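Local coordinates for protein CT_858 (PDB 3DOR) that probably acts as a secreted serine endopeptidase of Chlamydia trachomatis, with a PDZ domain and an S41-type peptidase fold, at residues V459-D470 and A482-G493. Sequence-based numbering, arbitrary orientation.
Sequences VLINEQDFSCAD and ALIVGTRTAGAG
L483 O accepts a hydrogen bond from V459 N, part of a parallel strand pairing. I484 sends CG2 to I461 CD1, a tight 3.4 Å. V485 continues the pairing through both backbone groups: its N binds V459 O and its O receives I461 N. G486 lies opposite I461 O, at backbone angles that call for glycine. T487 N closes the pairing on I461 O (3.1 Å), from above the carbonyl plane. A water links T487 OG1 to E463 OE2; E463 OE1 is hydrogen-bonded to S144 OG. T489 divides its branches. OG1 stands between the backbone N and the carbonyl carbon (chi1 62°) and donates to the anti lone pair of D470 OD1 (2.6 Å), while CG2 packs on D465 CB (3.8 Å). A490 donates its N-H to D465 O in the carbonyl plane, and A490 CB rests against F466 CE2 (3.4 Å). G491 N adds a second bond to D470 OD1, on the syn side. A492 N meets D470 OD2 (2.7 Å) from above the carboxylate plane. Three donors thus fix this buried carboxylate. The contact belongs to a right-handed beta-alpha-beta unit of the S41 peptidase region. Helix 468-478 connects the two strands and covers V459, I461 and I484, whereas helix 549-564 packs on L460 and V485. Strands 333-337 and 534-535 flank the pair.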
loop_
_atom_site.group_PDB
_atom_site.type_symbol
_atom_site.label_atom_id
_atom_site.label_comp_id
_atom_site.label_asym_id
_atom_site.label_seq_id
_atom_site.Cartn_x
_atom_site.Cartn_y
_atom_site.Cartn_z
ATOM N N VAL B 459 -30.683 -18.729 5.416
ATOM C CA VAL B 459 -29.834 -17.780 4.702
ATOM C C VAL B 459 -30.171 -17.763 3.218
ATOM O O VAL B 459 -30.254 -18.817 2.577
ATOM C CB VAL B 459 -28.319 -18.135 4.842
ATOM C CG1 VAL B 459 -27.461 -17.063 4.172
ATOM C CG2 VAL B 459 -27.948 -18.269 6.290
ATOM N N LEU B 460 -30.356 -16.564 2.673
ATOM C CA LEU B 460 -30.667 -16.405 1.259
ATOM C C LEU B 460 -29.371 -16.052 0.534
ATOM O O LEU B 460 -28.652 -15.131 0.937
ATOM C CB LEU B 460 -31.689 -15.289 1.048
ATOM C CG LEU B 460 -32.919 -15.341 1.952
ATOM C CD1 LEU B 460 -33.775 -14.126 1.656
ATOM C CD2 LEU B 460 -33.703 -16.651 1.739
ATOM N N ILE B 461 -29.090 -16.779 -0.544
ATOM C CA ILE B 461 -27.870 -16.583 -1.328
ATOM C C ILE B 461 -28.154 -16.577 -2.832
ATOM O O ILE B 461 -29.206 -17.038 -3.283
ATOM C CB ILE B 461 -26.881 -17.742 -1.088
ATOM C CG1 ILE B 461 -27.512 -19.055 -1.581
ATOM C CG2 ILE B 461 -26.553 -17.874 0.407
ATOM C CD1 ILE B 461 -26.533 -20.237 -1.680
ATOM N N ASN B 462 -27.218 -16.052 -3.609
ATOM C CA ASN B 462 -27.382 -16.078 -5.051
ATOM C C ASN B 462 -26.017 -16.112 -5.738
ATOM O O ASN B 462 -24.974 -16.196 -5.070
ATOM C CB ASN B 462 -28.261 -14.914 -5.554
ATOM C CG ASN B 462 -27.565 -13.567 -5.517
ATOM O OD1 ASN B 462 -28.040 -12.618 -6.136
ATOM N ND2 ASN B 462 -26.453 -13.470 -4.793
ATOM N N GLU B 463 -26.036 -16.070 -7.065
ATOM C CA GLU B 463 -24.823 -16.157 -7.867
ATOM C C GLU B 463 -23.926 -14.940 -7.791
ATOM O O GLU B 463 -22.844 -14.925 -8.392
ATOM C CB GLU B 463 -25.172 -16.453 -9.334
ATOM C CG GLU B 463 -25.553 -15.244 -10.173
ATOM C CD GLU B 463 -26.921 -14.687 -9.848
ATOM O OE1 GLU B 463 -27.286 -13.622 -10.405
ATOM O OE2 GLU B 463 -27.639 -15.310 -9.046
ATOM N N GLN B 464 -24.374 -13.914 -7.072
ATOM C CA GLN B 464 -23.563 -12.725 -6.906
ATOM C C GLN B 464 -23.031 -12.590 -5.474
ATOM O O GLN B 464 -22.947 -11.491 -4.929
ATOM C CB GLN B 464 -24.330 -11.464 -7.334
ATOM C CG GLN B 464 -24.558 -11.393 -8.850
ATOM C CD GLN B 464 -25.032 -10.029 -9.323
ATOM O OE1 GLN B 464 -25.973 -9.451 -8.768
ATOM N NE2 GLN B 464 -24.389 -9.512 -10.360
ATOM N N ASP B 465 -22.679 -13.735 -4.886
ATOM C CA ASP B 465 -22.080 -13.818 -3.552
ATOM C C ASP B 465 -20.649 -14.285 -3.772
ATOM O O ASP B 465 -20.434 -15.353 -4.354
ATOM C CB ASP B 465 -22.814 -14.837 -2.683
ATOM C CG ASP B 465 -24.066 -14.273 -2.088
ATOM O OD1 ASP B 465 -24.104 -13.038 -1.882
ATOM O OD2 ASP B 465 -24.996 -15.050 -1.817
ATOM N N PHE B 466 -19.680 -13.502 -3.308
ATOM C CA PHE B 466 -18.263 -13.827 -3.498
ATOM C C PHE B 466 -17.454 -13.878 -2.197
ATOM O O PHE B 466 -17.818 -13.245 -1.211
ATOM C CB PHE B 466 -17.613 -12.798 -4.433
ATOM C CG PHE B 466 -18.402 -12.520 -5.694
ATOM C CD1 PHE B 466 -19.513 -11.685 -5.664
ATOM C CD2 PHE B 466 -18.025 -13.092 -6.916
ATOM C CE1 PHE B 466 -20.244 -11.411 -6.829
ATOM C CE2 PHE B 466 -18.748 -12.829 -8.092
ATOM C CZ PHE B 466 -19.864 -11.983 -8.046
ATOM N N SER B 467 -16.341 -14.612 -2.234
ATOM C CA SER B 467 -15.421 -14.797 -1.098
ATOM C C SER B 467 -16.095 -14.993 0.259
ATOM O O SER B 467 -16.665 -16.058 0.510
ATOM C CB SER B 467 -14.396 -13.648 -1.029
ATOM O OG SER B 467 -15.014 -12.375 -1.042
ATOM N N CYS B 468 -16.026 -14.004 1.149
ATOM C CA CYS B 468 -16.674 -14.184 2.445
ATOM C C CYS B 468 -18.157 -14.519 2.281
ATOM O O CYS B 468 -18.715 -15.220 3.120
ATOM C CB CYS B 468 -16.496 -12.945 3.330
ATOM S SG CYS B 468 -14.793 -12.739 3.934
ATOM N N ALA B 469 -18.783 -14.029 1.207
ATOM C CA ALA B 469 -20.203 -14.319 0.940
ATOM C C ALA B 469 -20.360 -15.749 0.389
ATOM O O ALA B 469 -21.483 -16.274 0.268
ATOM C CB ALA B 469 -20.794 -13.298 -0.025
ATOM N N ASP B 470 -19.226 -16.357 0.023
ATOM C CA ASP B 470 -19.203 -17.758 -0.396
ATOM C C ASP B 470 -19.085 -18.497 0.951
ATOM O O ASP B 470 -19.828 -19.435 1.236
ATOM C CB ASP B 470 -17.931 -18.125 -1.199
ATOM C CG ASP B 470 -18.059 -17.869 -2.693
ATOM O OD1 ASP B 470 -19.023 -18.371 -3.311
ATOM O OD2 ASP B 470 -17.175 -17.180 -3.252
ATOM N N ALA B 482 -27.718 -23.722 9.620
ATOM C CA ALA B 482 -28.791 -23.018 8.940
ATOM C C ALA B 482 -29.233 -23.655 7.644
ATOM O O ALA B 482 -28.504 -24.437 7.031
ATOM C CB ALA B 482 -28.366 -21.575 8.664
ATOM N N LEU B 483 -30.439 -23.289 7.230
ATOM C CA LEU B 483 -31.027 -23.760 5.988
ATOM C C LEU B 483 -30.560 -22.741 4.937
ATOM O O LEU B 483 -30.795 -21.536 5.100
ATOM C CB LEU B 483 -32.549 -23.726 6.120
ATOM C CG LEU B 483 -33.478 -24.640 5.307
ATOM C CD1 LEU B 483 -34.423 -23.789 4.490
ATOM C CD2 LEU B 483 -32.690 -25.602 4.440
ATOM N N ILE B 484 -29.892 -23.199 3.879
ATOM C CA ILE B 484 -29.407 -22.279 2.848
ATOM C C ILE B 484 -30.351 -22.355 1.651
ATOM O O ILE B 484 -30.594 -23.435 1.110
ATOM C CB ILE B 484 -27.941 -22.608 2.413
ATOM C CG1 ILE B 484 -26.941 -22.229 3.511
ATOM C CG2 ILE B 484 -27.551 -21.757 1.214
ATOM C CD1 ILE B 484 -27.147 -22.888 4.787
ATOM N N VAL B 485 -30.870 -21.200 1.238
ATOM C CA VAL B 485 -31.842 -21.135 0.152
ATOM C C VAL B 485 -31.489 -20.117 -0.932
ATOM O O VAL B 485 -30.940 -19.064 -0.637
ATOM C CB VAL B 485 -33.232 -20.774 0.734
ATOM C CG1 VAL B 485 -34.292 -20.767 -0.355
ATOM C CG2 VAL B 485 -33.592 -21.764 1.835
ATOM N N GLY B 486 -31.814 -20.441 -2.185
ATOM C CA GLY B 486 -31.550 -19.531 -3.290
ATOM C C GLY B 486 -30.821 -20.220 -4.428
ATOM O O GLY B 486 -31.195 -21.323 -4.849
ATOM N N THR B 487 -29.787 -19.567 -4.946
ATOM C CA THR B 487 -28.997 -20.167 -6.004
ATOM C C THR B 487 -27.520 -20.178 -5.611
ATOM O O THR B 487 -27.061 -19.333 -4.826
ATOM C CB THR B 487 -29.205 -19.449 -7.385
ATOM O OG1 THR B 487 -28.969 -18.039 -7.268
ATOM C CG2 THR B 487 -30.635 -19.684 -7.885
ATOM N N ARG B 488 -26.800 -21.161 -6.151
ATOM C CA ARG B 488 -25.376 -21.377 -5.912
ATOM C C ARG B 488 -24.550 -20.092 -5.951
ATOM O O ARG B 488 -24.730 -19.253 -6.841
ATOM C CB ARG B 488 -24.856 -22.377 -6.962
ATOM C CG ARG B 488 -23.381 -22.711 -6.896
ATOM C CD ARG B 488 -22.976 -23.660 -8.056
ATOM N NE ARG B 488 -23.661 -24.954 -7.989
ATOM C CZ ARG B 488 -23.259 -25.988 -7.255
ATOM N NH1 ARG B 488 -22.162 -25.902 -6.516
ATOM N NH2 ARG B 488 -23.973 -27.108 -7.237
ATOM N N THR B 489 -23.631 -19.949 -4.994
ATOM C CA THR B 489 -22.773 -18.768 -4.933
ATOM C C THR B 489 -21.712 -18.793 -6.049
ATOM O O THR B 489 -21.461 -19.836 -6.667
ATOM C CB THR B 489 -22.095 -18.639 -3.532
ATOM O OG1 THR B 489 -21.251 -19.772 -3.292
ATOM C CG2 THR B 489 -23.167 -18.569 -2.414
ATOM N N ALA B 490 -21.093 -17.640 -6.296
ATOM C CA ALA B 490 -20.099 -17.485 -7.360
ATOM C C ALA B 490 -18.873 -18.385 -7.320
ATOM O O ALA B 490 -18.487 -18.961 -8.336
ATOM C CB ALA B 490 -19.653 -16.037 -7.434
ATOM N N GLY B 491 -18.237 -18.484 -6.163
ATOM C CA GLY B 491 -17.064 -19.320 -6.061
ATOM C C GLY B 491 -15.735 -18.597 -6.178
ATOM O O GLY B 491 -14.912 -18.921 -7.043
ATOM N N ALA B 492 -15.534 -17.579 -5.349
ATOM C CA ALA B 492 -14.250 -16.876 -5.320
ATOM C C ALA B 492 -13.656 -17.514 -4.064
ATOM O O ALA B 492 -13.688 -16.932 -2.977
ATOM C CB ALA B 492 -14.460 -15.375 -5.129
ATOM N N GLY B 493 -13.152 -18.737 -4.227
ATOM C CA GLY B 493 -12.634 -19.511 -3.110
ATOM C C GLY B 493 -11.203 -19.388 -2.638
ATOM O O GLY B 493 -10.515 -20.401 -2.482
HETATM O O HOH W 1 -28.223 -18.119 -10.162
#